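Local coordinates for protein chinitase A (Streptomyces coelicolor, PDB 3EBV) that probably hydrolyses internal glycosidic bonds of chitin as an endochitinase, this chain being the family 18 glycosyl hydrolase domain of a longer enzyme, at residues V20-S28 / F64-Q72; V240-K249 / P258-A268. All blocks are in the same frame, centred on the assembly; numbering follows the deposited sequence.

Contact 1: residues V20-S28 / F64-Q72; sequences VQKISDVPS and FKADVRAKQ. With SO4 (sulfate ion), chain B.
Ile-23 and Phe-64 supply the apolar part of this contact. The CG1 branch of Ile-23 approaches the phenyl ring obliquely and comes within 3.5 Å of Phe-64 CE1, while CG2, anti to the backbone N (chi1 -71°, measured to CG1), passes down the helix to meet Asp-67 CB and, at 3.7 Å, Lys-71 CG. The isoleucine thus spans two helical turns on the buried side, where Ile-33 and Trp-11 also touch it.

These residues belong to the outer layer of the TIM barrel of family 18 glycosyl hydrolases: 20-28, with its short 3-10 segment, lies in the connection between the parallel strands 6-12 and 32-40. Segment 64-72 is part of helix 61-73, which leads from strand 32-40 towards strand 77-84.

Two polar groups accompany the isoleucine. The Asp-67 carboxylate lies beside Ser-24, its CG 3.8 Å from Ser-24 CB. A water joins the two residues by donating to Asp-67 OD1 and hydrogen bonding with the serine hydroxyl. Asp-67 OD2 is hydrogen-bonded to Tyr-59 OH, which also bonds to Ile-23 N and so ties the carboxylate to the start of the 3-10 segment.

One helical turn on, Lys-71, bent at chi2 (-62°) and extended beyond, lays CE 3.3 Å from Ile-23 O and gives NZ to Val-26 O at 2.8 Å, the donor tilted 34° from the carbonyl plane. NZ also donates to a water held by Pro-27 O, and weakly to one on Ser-24 O. A leucine here would probably leave Val-26 O without this donor and break the water-mediated links to the loop. Farther along, Ser-28 OG donates to a sulfate, probably from the crystallisation liquor.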
loop_
_atom_site.group_PDB
_atom_site.type_symbol
_atom_site.label_atom_id
_atom_site.label_comp_id
_atom_site.label_asym_id
_atom_site.label_seq_id
_atom_site.Cartn_x
_atom_site.Cartn_y
_atom_site.Cartn_z
ATOM N N VAL A 20 -9.108 -5.789 17.159
ATOM C CA VAL A 20 -7.869 -6.537 17.135
ATOM C C VAL A 20 -8.050 -7.811 16.344
ATOM O O VAL A 20 -9.070 -8.513 16.474
ATOM C CB VAL A 20 -7.386 -6.855 18.598
ATOM C CG1 VAL A 20 -6.235 -7.854 18.590
ATOM C CG2 VAL A 20 -6.944 -5.570 19.261
ATOM N N GLN A 21 -7.051 -8.111 15.504
ATOM C CA GLN A 21 -7.106 -9.267 14.632
ATOM C C GLN A 21 -5.807 -10.049 14.647
ATOM O O GLN A 21 -4.729 -9.445 14.695
ATOM C CB GLN A 21 -7.350 -8.861 13.151
ATOM C CG GLN A 21 -8.682 -8.162 12.887
ATOM C CD GLN A 21 -8.866 -7.855 11.419
ATOM O OE1 GLN A 21 -7.995 -7.222 10.807
ATOM N NE2 GLN A 21 -10.008 -8.257 10.847
ATOM N N LYS A 22 -5.922 -11.374 14.564
ATOM C CA LYS A 22 -4.787 -12.202 14.133
ATOM C C LYS A 22 -4.709 -12.108 12.613
ATOM O O LYS A 22 -5.683 -11.709 11.955
ATOM C CB LYS A 22 -4.972 -13.663 14.562
ATOM C CG LYS A 22 -5.027 -13.798 16.085
ATOM C CD LYS A 22 -5.315 -15.226 16.507
ATOM C CE LYS A 22 -5.278 -15.338 18.023
ATOM N NZ LYS A 22 -5.739 -16.666 18.548
ATOM N N ILE A 23 -3.575 -12.491 12.040
ATOM C CA ILE A 23 -3.512 -12.583 10.580
ATOM C C ILE A 23 -4.617 -13.506 10.051
ATOM O O ILE A 23 -5.181 -13.261 8.994
ATOM C CB ILE A 23 -2.092 -13.060 10.123
ATOM C CG1 ILE A 23 -1.057 -11.934 10.348
ATOM C CG2 ILE A 23 -2.106 -13.623 8.682
ATOM C CD1 ILE A 23 -1.156 -10.742 9.311
ATOM N N SER A 24 -4.921 -14.593 10.764
ATOM C CA SER A 24 -5.939 -15.559 10.319
ATOM C C SER A 24 -7.350 -14.957 10.307
ATOM O O SER A 24 -8.245 -15.522 9.664
ATOM C CB SER A 24 -5.945 -16.775 11.249
ATOM O OG SER A 24 -6.161 -16.351 12.591
ATOM N N ASP A 25 -7.553 -13.821 10.987
ATOM C CA ASP A 25 -8.863 -13.170 10.966
ATOM C C ASP A 25 -9.088 -12.276 9.742
ATOM O O ASP A 25 -10.201 -11.820 9.489
ATOM C CB ASP A 25 -9.064 -12.278 12.192
ATOM C CG ASP A 25 -9.118 -13.059 13.494
ATOM O OD1 ASP A 25 -9.805 -14.110 13.513
ATOM O OD2 ASP A 25 -8.507 -12.559 14.463
ATOM N N VAL A 26 -8.008 -11.952 9.027
ATOM C CA VAL A 26 -8.131 -11.036 7.888
ATOM C C VAL A 26 -9.042 -11.635 6.809
ATOM O O VAL A 26 -8.849 -12.777 6.400
ATOM C CB VAL A 26 -6.743 -10.705 7.295
ATOM C CG1 VAL A 26 -6.889 -9.914 5.964
ATOM C CG2 VAL A 26 -5.910 -9.925 8.338
ATOM N N PRO A 27 -10.058 -10.867 6.365
ATOM C CA PRO A 27 -10.963 -11.361 5.306
ATOM C C PRO A 27 -10.280 -11.909 4.061
ATOM O O PRO A 27 -9.213 -11.413 3.660
ATOM C CB PRO A 27 -11.816 -10.136 4.956
ATOM C CG PRO A 27 -11.874 -9.332 6.290
ATOM C CD PRO A 27 -10.491 -9.562 6.912
ATOM N N SER A 28 -10.935 -12.892 3.446
ATOM C CA SER A 28 -10.395 -13.531 2.248
ATOM C C SER A 28 -10.226 -12.571 1.062
ATOM O O SER A 28 -9.394 -12.847 0.182
ATOM C CB SER A 28 -11.281 -14.707 1.827
ATOM O OG SER A 28 -12.592 -14.287 1.645
ATOM N N PHE A 64 1.626 -16.394 14.693
ATOM C CA PHE A 64 1.754 -15.378 13.601
ATOM C C PHE A 64 2.445 -16.005 12.376
ATOM O O PHE A 64 1.914 -15.965 11.235
ATOM C CB PHE A 64 2.530 -14.181 14.132
ATOM C CG PHE A 64 2.864 -13.155 13.080
ATOM C CD1 PHE A 64 1.869 -12.271 12.636
ATOM C CD2 PHE A 64 4.134 -13.076 12.538
ATOM C CE1 PHE A 64 2.157 -11.299 11.664
ATOM C CE2 PHE A 64 4.439 -12.131 11.562
ATOM C CZ PHE A 64 3.436 -11.222 11.134
ATOM N N LYS A 65 3.589 -16.649 12.607
ATOM C CA LYS A 65 4.283 -17.318 11.511
ATOM C C LYS A 65 3.425 -18.366 10.819
ATOM O O LYS A 65 3.456 -18.493 9.590
ATOM C CB LYS A 65 5.620 -17.929 11.971
ATOM C CG LYS A 65 6.667 -16.930 12.344
ATOM C CD LYS A 65 7.966 -17.660 12.676
ATOM C CE LYS A 65 9.041 -16.708 13.143
ATOM N NZ LYS A 65 10.267 -17.461 13.622
ATOM N N ALA A 66 2.666 -19.139 11.613
ATOM C CA ALA A 66 1.786 -20.157 11.069
ATOM C C ALA A 66 0.644 -19.566 10.232
ATOM O O ALA A 66 0.282 -20.091 9.177
ATOM C CB ALA A 66 1.213 -21.042 12.219
ATOM N N ASP A 67 0.091 -18.459 10.744
ATOM C CA ASP A 67 -0.979 -17.734 10.076
ATOM C C ASP A 67 -0.480 -17.164 8.730
ATOM O O ASP A 67 -1.191 -17.254 7.729
ATOM C CB ASP A 67 -1.448 -16.586 10.955
ATOM C CG ASP A 67 -2.297 -17.046 12.161
ATOM O OD1 ASP A 67 -2.606 -18.260 12.262
ATOM O OD2 ASP A 67 -2.647 -16.168 12.976
ATOM N N VAL A 68 0.734 -16.603 8.733
ATOM C CA VAL A 68 1.347 -16.142 7.476
ATOM C C VAL A 68 1.460 -17.288 6.451
ATOM O O VAL A 68 1.052 -17.139 5.293
ATOM C CB VAL A 68 2.677 -15.436 7.733
ATOM C CG1 VAL A 68 3.419 -15.163 6.408
ATOM C CG2 VAL A 68 2.465 -14.120 8.519
ATOM N N ARG A 69 1.979 -18.436 6.894
ATOM C CA ARG A 69 2.118 -19.596 6.010
ATOM C C ARG A 69 0.772 -20.043 5.463
ATOM O O ARG A 69 0.655 -20.373 4.272
ATOM C CB ARG A 69 2.799 -20.774 6.735
ATOM C CG ARG A 69 4.195 -20.484 7.189
ATOM C CD ARG A 69 4.920 -21.769 7.686
ATOM N NE ARG A 69 4.046 -22.668 8.452
ATOM C CZ ARG A 69 3.973 -22.744 9.788
ATOM N NH1 ARG A 69 3.123 -23.611 10.336
ATOM N NH2 ARG A 69 4.732 -21.975 10.576
ATOM N N ALA A 70 -0.256 -20.058 6.320
ATOM C CA ALA A 70 -1.588 -20.444 5.868
ATOM C C ALA A 70 -2.170 -19.475 4.824
ATOM O O ALA A 70 -2.830 -19.903 3.881
ATOM C CB ALA A 70 -2.565 -20.620 7.073
ATOM N N LYS A 71 -1.939 -18.167 5.021
ATOM C CA LYS A 71 -2.383 -17.184 4.011
ATOM C C LYS A 71 -1.693 -17.460 2.683
ATOM O O LYS A 71 -2.313 -17.393 1.616
ATOM C CB LYS A 71 -2.043 -15.759 4.481
ATOM C CG LYS A 71 -3.061 -15.164 5.493
ATOM C CD LYS A 71 -4.466 -15.023 4.896
ATOM C CE LYS A 71 -5.485 -14.508 5.906
ATOM N NZ LYS A 71 -6.772 -14.250 5.238
ATOM N N GLN A 72 -0.391 -17.745 2.754
ATOM C CA GLN A 72 0.383 -18.021 1.528
ATOM C C GLN A 72 -0.067 -19.285 0.794
ATOM O O GLN A 72 -0.096 -19.311 -0.437
ATOM C CB GLN A 72 1.870 -18.059 1.851
ATOM C CG GLN A 72 2.396 -16.664 2.253
ATOM C CD GLN A 72 3.720 -16.684 2.964
ATOM O OE1 GLN A 72 4.130 -17.709 3.568
ATOM N NE2 GLN A 72 4.431 -15.554 2.904
HETATM S S SO4 B . -14.605 -16.650 3.809
HETATM O O1 SO4 B . -13.615 -17.707 3.937
HETATM O O2 SO4 B . -15.978 -17.167 3.875
HETATM O O3 SO4 B . -14.324 -15.676 4.925
HETATM O O4 SO4 B . -14.484 -16.011 2.496
HETATM O O HOH W 1 -4.734 -18.124 14.084
HETATM O O HOH W 2 -7.922 -16.650 7.169
HETATM O O HOH W 3 -6.774 -12.545 3.000
#

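Contact 2: residues V240-K249 / P258-A268; sequences VNAALDCLTK and PSKTYPDLRGA
Leu-244, Leu-247 and Thr-248 form the close-packed side of the helix, facing Leu-265. Leu-265 CD2 lies 3.7 Å from Leu-244 CD2, the two side chains crossing at about a right angle, and 3.9 Å from Leu-247 CD1. The other methyl of Leu-247, CD2, rests on Pro-258 CG, and that proline's CD touches Cys-246 SG, the sulfur of the disulfide to Cys-253. Thr-248 sets its methyl against Leu-265 CB (3.6 Å) because CG2 is anti to the carbonyl carbon; the same rotamer (chi1 61°) turns OG1 back to Leu-244 O, which also accepts from Thr-248 N on the opposite face of its plane.

Near the end of the helix, Leu-247 O accepts from Tyr-262 N at 2.8 Å with an N-H...O angle of 147°, and Thr-261 CA makes a CA-H...O contact to the same oxygen. The tyrosine begins a type I turn that leads the chain to Leu-265.

At the exposed margin contacts are few: Thr-261 CG2 lies against the backbone of Lys-249, and a water donates to both Cys-246 O and Lys-260 O, bridging the chains.

In the barrel, this is the return from helix 237-249 to strand 267-271, which pairs with strands 6-12 and 219-224; helix 199-210 touches Leu-247 and Tyr-262, and helix 282-292 touches Leu-244 and Ala-268.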
loop_
_atom_site.group_PDB
_atom_site.type_symbol
_atom_site.label_atom_id
_atom_site.label_comp_id
_atom_site.label_asym_id
_atom_site.label_seq_id
_atom_site.Cartn_x
_atom_site.Cartn_y
_atom_site.Cartn_z
ATOM N N VAL A 240 -15.477 4.153 -4.588
ATOM C CA VAL A 240 -14.280 3.452 -5.026
ATOM C C VAL A 240 -14.607 2.638 -6.296
ATOM O O VAL A 240 -13.833 2.645 -7.276
ATOM C CB VAL A 240 -13.729 2.455 -3.948
ATOM C CG1 VAL A 240 -12.458 1.778 -4.466
ATOM C CG2 VAL A 240 -13.482 3.205 -2.617
ATOM N N ASN A 241 -15.716 1.903 -6.265
ATOM C CA ASN A 241 -16.097 1.041 -7.416
ATOM C C ASN A 241 -16.373 1.885 -8.653
ATOM O O ASN A 241 -15.996 1.480 -9.742
ATOM C CB ASN A 241 -17.308 0.168 -7.046
ATOM C CG ASN A 241 -16.978 -0.791 -5.921
ATOM O OD1 ASN A 241 -15.803 -1.093 -5.673
ATOM N ND2 ASN A 241 -18.020 -1.322 -5.258
ATOM N N ALA A 242 -16.989 3.058 -8.467
ATOM C CA ALA A 242 -17.176 3.960 -9.608
ATOM C C ALA A 242 -15.845 4.416 -10.196
ATOM O O ALA A 242 -15.672 4.472 -11.437
ATOM C CB ALA A 242 -18.017 5.136 -9.218
ATOM N N ALA A 243 -14.892 4.778 -9.342
ATOM C CA ALA A 243 -13.599 5.206 -9.857
ATOM C C ALA A 243 -12.907 4.063 -10.627
ATOM O O ALA A 243 -12.254 4.280 -11.649
ATOM C CB ALA A 243 -12.701 5.687 -8.673
ATOM N N LEU A 244 -12.989 2.855 -10.067
ATOM C CA LEU A 244 -12.425 1.682 -10.756
ATOM C C LEU A 244 -13.079 1.505 -12.134
ATOM O O LEU A 244 -12.361 1.267 -13.097
ATOM C CB LEU A 244 -12.624 0.420 -9.900
ATOM C CG LEU A 244 -11.787 0.394 -8.601
ATOM C CD1 LEU A 244 -12.356 -0.790 -7.780
ATOM C CD2 LEU A 244 -10.308 0.212 -8.902
ATOM N N ASP A 245 -14.409 1.620 -12.166
ATOM C CA ASP A 245 -15.160 1.525 -13.450
ATOM C C ASP A 245 -14.690 2.616 -14.395
ATOM O O ASP A 245 -14.538 2.387 -15.606
ATOM C CB ASP A 245 -16.648 1.674 -13.203
ATOM C CG ASP A 245 -17.251 0.459 -12.511
ATOM O OD1 ASP A 245 -16.543 -0.574 -12.386
ATOM O OD2 ASP A 245 -18.429 0.601 -12.138
ATOM N N CYS A 246 -14.551 3.828 -13.880
ATOM C CA CYS A 246 -14.219 4.942 -14.763
ATOM C C CYS A 246 -12.872 4.717 -15.441
ATOM O O CYS A 246 -12.706 4.858 -16.689
ATOM C CB CYS A 246 -14.265 6.233 -13.941
ATOM S SG CYS A 246 -13.746 7.733 -14.847
ATOM N N LEU A 247 -11.883 4.314 -14.648
ATOM C CA LEU A 247 -10.528 4.115 -15.176
ATOM C C LEU A 247 -10.461 2.877 -16.071
ATOM O O LEU A 247 -9.764 2.916 -17.079
ATOM C CB LEU A 247 -9.535 3.943 -14.007
ATOM C CG LEU A 247 -9.319 5.266 -13.237
ATOM C CD1 LEU A 247 -8.653 4.972 -11.835
ATOM C CD2 LEU A 247 -8.453 6.240 -13.999
ATOM N N THR A 248 -11.148 1.790 -15.693
ATOM C CA THR A 248 -10.968 0.511 -16.435
ATOM C C THR A 248 -11.865 0.381 -17.669
ATOM O O THR A 248 -11.477 -0.305 -18.617
ATOM C CB THR A 248 -11.210 -0.725 -15.527
ATOM O OG1 THR A 248 -12.540 -0.728 -15.014
ATOM C CG2 THR A 248 -10.169 -0.755 -14.363
ATOM N N LYS A 249 -13.047 0.990 -17.613
ATOM C CA LYS A 249 -14.020 0.718 -18.680
ATOM C C LYS A 249 -14.858 1.914 -19.094
ATOM O O LYS A 249 -15.822 1.758 -19.875
ATOM C CB LYS A 249 -14.889 -0.493 -18.314
ATOM C CG LYS A 249 -15.774 -0.302 -17.085
ATOM C CD LYS A 249 -16.456 -1.651 -16.717
ATOM C CE LYS A 249 -17.264 -1.566 -15.443
ATOM N NZ LYS A 249 -18.176 -2.763 -15.189
ATOM N N PRO A 258 -11.000 10.319 -17.900
ATOM C CA PRO A 258 -9.690 9.990 -18.442
ATOM C C PRO A 258 -9.715 9.891 -19.967
ATOM O O PRO A 258 -10.733 9.513 -20.557
ATOM C CB PRO A 258 -9.388 8.613 -17.821
ATOM C CG PRO A 258 -10.282 8.497 -16.590
ATOM C CD PRO A 258 -11.530 9.311 -16.952
ATOM N N SER A 259 -8.593 10.180 -20.616
ATOM C CA SER A 259 -8.570 10.072 -22.067
ATOM C C SER A 259 -8.640 8.650 -22.556
ATOM O O SER A 259 -9.114 8.395 -23.660
ATOM C CB SER A 259 -7.334 10.736 -22.647
ATOM O OG SER A 259 -7.330 12.119 -22.333
ATOM N N LYS A 260 -8.134 7.720 -21.741
ATOM C CA LYS A 260 -8.053 6.311 -22.118
ATOM C C LYS A 260 -8.749 5.411 -21.102
ATOM O O LYS A 260 -9.219 5.896 -20.050
ATOM C CB LYS A 260 -6.575 5.880 -22.239
ATOM C CG LYS A 260 -5.839 6.513 -23.418
ATOM C CD LYS A 260 -4.350 6.130 -23.384
ATOM C CE LYS A 260 -3.553 7.128 -24.182
ATOM N NZ LYS A 260 -3.694 6.832 -25.622
ATOM N N THR A 261 -8.872 4.124 -21.442
ATOM C CA THR A 261 -9.255 3.096 -20.469
ATOM C C THR A 261 -8.011 2.292 -20.147
ATOM O O THR A 261 -7.084 2.219 -20.953
ATOM C CB THR A 261 -10.330 2.122 -20.971
ATOM O OG1 THR A 261 -9.883 1.517 -22.196
ATOM C CG2 THR A 261 -11.678 2.832 -21.213
ATOM N N TYR A 262 -7.990 1.752 -18.925
ATOM C CA TYR A 262 -6.846 1.031 -18.373
ATOM C C TYR A 262 -7.373 -0.245 -17.724
ATOM O O TYR A 262 -7.451 -0.358 -16.492
ATOM C CB TYR A 262 -6.169 1.917 -17.318
ATOM C CG TYR A 262 -5.673 3.214 -17.862
ATOM C CD1 TYR A 262 -4.415 3.302 -18.480
ATOM C CD2 TYR A 262 -6.472 4.362 -17.778
ATOM C CE1 TYR A 262 -3.957 4.494 -18.968
ATOM C CE2 TYR A 262 -6.015 5.555 -18.284
ATOM C CZ TYR A 262 -4.762 5.627 -18.868
ATOM O OH TYR A 262 -4.284 6.824 -19.372
ATOM N N PRO A 263 -7.793 -1.242 -18.534
ATOM C CA PRO A 263 -8.450 -2.429 -17.984
ATOM C C PRO A 263 -7.590 -3.237 -17.013
ATOM O O PRO A 263 -8.169 -3.946 -16.164
ATOM C CB PRO A 263 -8.806 -3.283 -19.217
ATOM C CG PRO A 263 -8.365 -2.517 -20.384
ATOM C CD PRO A 263 -7.834 -1.179 -20.018
ATOM N N ASP A 264 -6.263 -3.132 -17.119
ATOM C CA ASP A 264 -5.370 -3.902 -16.207
ATOM C C ASP A 264 -5.027 -3.159 -14.918
ATOM O O ASP A 264 -4.110 -3.557 -14.198
ATOM C CB ASP A 264 -4.084 -4.342 -16.911
ATOM C CG ASP A 264 -4.341 -5.389 -17.981
ATOM O OD1 ASP A 264 -5.417 -6.042 -17.965
ATOM O OD2 ASP A 264 -3.459 -5.534 -18.852
ATOM N N LEU A 265 -5.771 -2.097 -14.627
ATOM C CA LEU A 265 -5.600 -1.367 -13.338
ATOM C C LEU A 265 -5.541 -2.387 -12.200
ATOM O O LEU A 265 -6.401 -3.287 -12.126
ATOM C CB LEU A 265 -6.787 -0.415 -13.120
ATOM C CG LEU A 265 -6.564 0.544 -11.971
ATOM C CD1 LEU A 265 -5.560 1.633 -12.333
ATOM C CD2 LEU A 265 -7.886 1.158 -11.581
ATOM N N ARG A 266 -4.561 -2.238 -11.298
ATOM C CA ARG A 266 -4.362 -3.331 -10.318
ATOM C C ARG A 266 -5.584 -3.554 -9.429
ATOM O O ARG A 266 -6.050 -4.674 -9.240
ATOM C CB ARG A 266 -3.142 -3.059 -9.434
ATOM C CG ARG A 266 -2.897 -4.161 -8.367
ATOM C CD ARG A 266 -2.526 -5.476 -8.998
ATOM N NE ARG A 266 -1.186 -5.332 -9.524
ATOM C CZ ARG A 266 -0.358 -6.341 -9.743
ATOM N NH1 ARG A 266 -0.756 -7.588 -9.539
ATOM N NH2 ARG A 266 0.857 -6.077 -10.213
ATOM N N GLY A 267 -6.088 -2.479 -8.818
ATOM C CA GLY A 267 -7.166 -2.625 -7.839
ATOM C C GLY A 267 -7.158 -1.525 -6.807
ATOM O O GLY A 267 -6.997 -0.338 -7.134
ATOM N N ALA A 268 -7.300 -1.946 -5.541
ATOM C CA ALA A 268 -7.527 -0.989 -4.459
ATOM C C ALA A 268 -6.767 -1.408 -3.234
ATOM O O ALA A 268 -6.222 -2.514 -3.163
ATOM C CB ALA A 268 -9.047 -0.840 -4.147
HETATM O O HOH W 4 -11.825 6.061 -18.956
#

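Both contacts lie in one TIM barrel, contact 1 in its outer layer and contact 2 reaching in to the start of a barrel strand; their centres are about 29 Å apart and their nearest atoms about 11 Å, so they do not touch. Contact 1 is partly buried and joins the loop between strands 6-12 and 32-40 to helix 61-73; contact 2 is more buried and folds a helix against the chain leading to its own following strand. Strand 6-12 relates them: residues of contact 1 rest on Trp-11 from it, and strand 267-271 of contact 2 pairs beside it. Contact 1 relies on a lysine, a carboxylate and bridging waters beside one packed isoleucine, whereas contact 2 depends mainly on leucine and proline packing with one direct backbone bond.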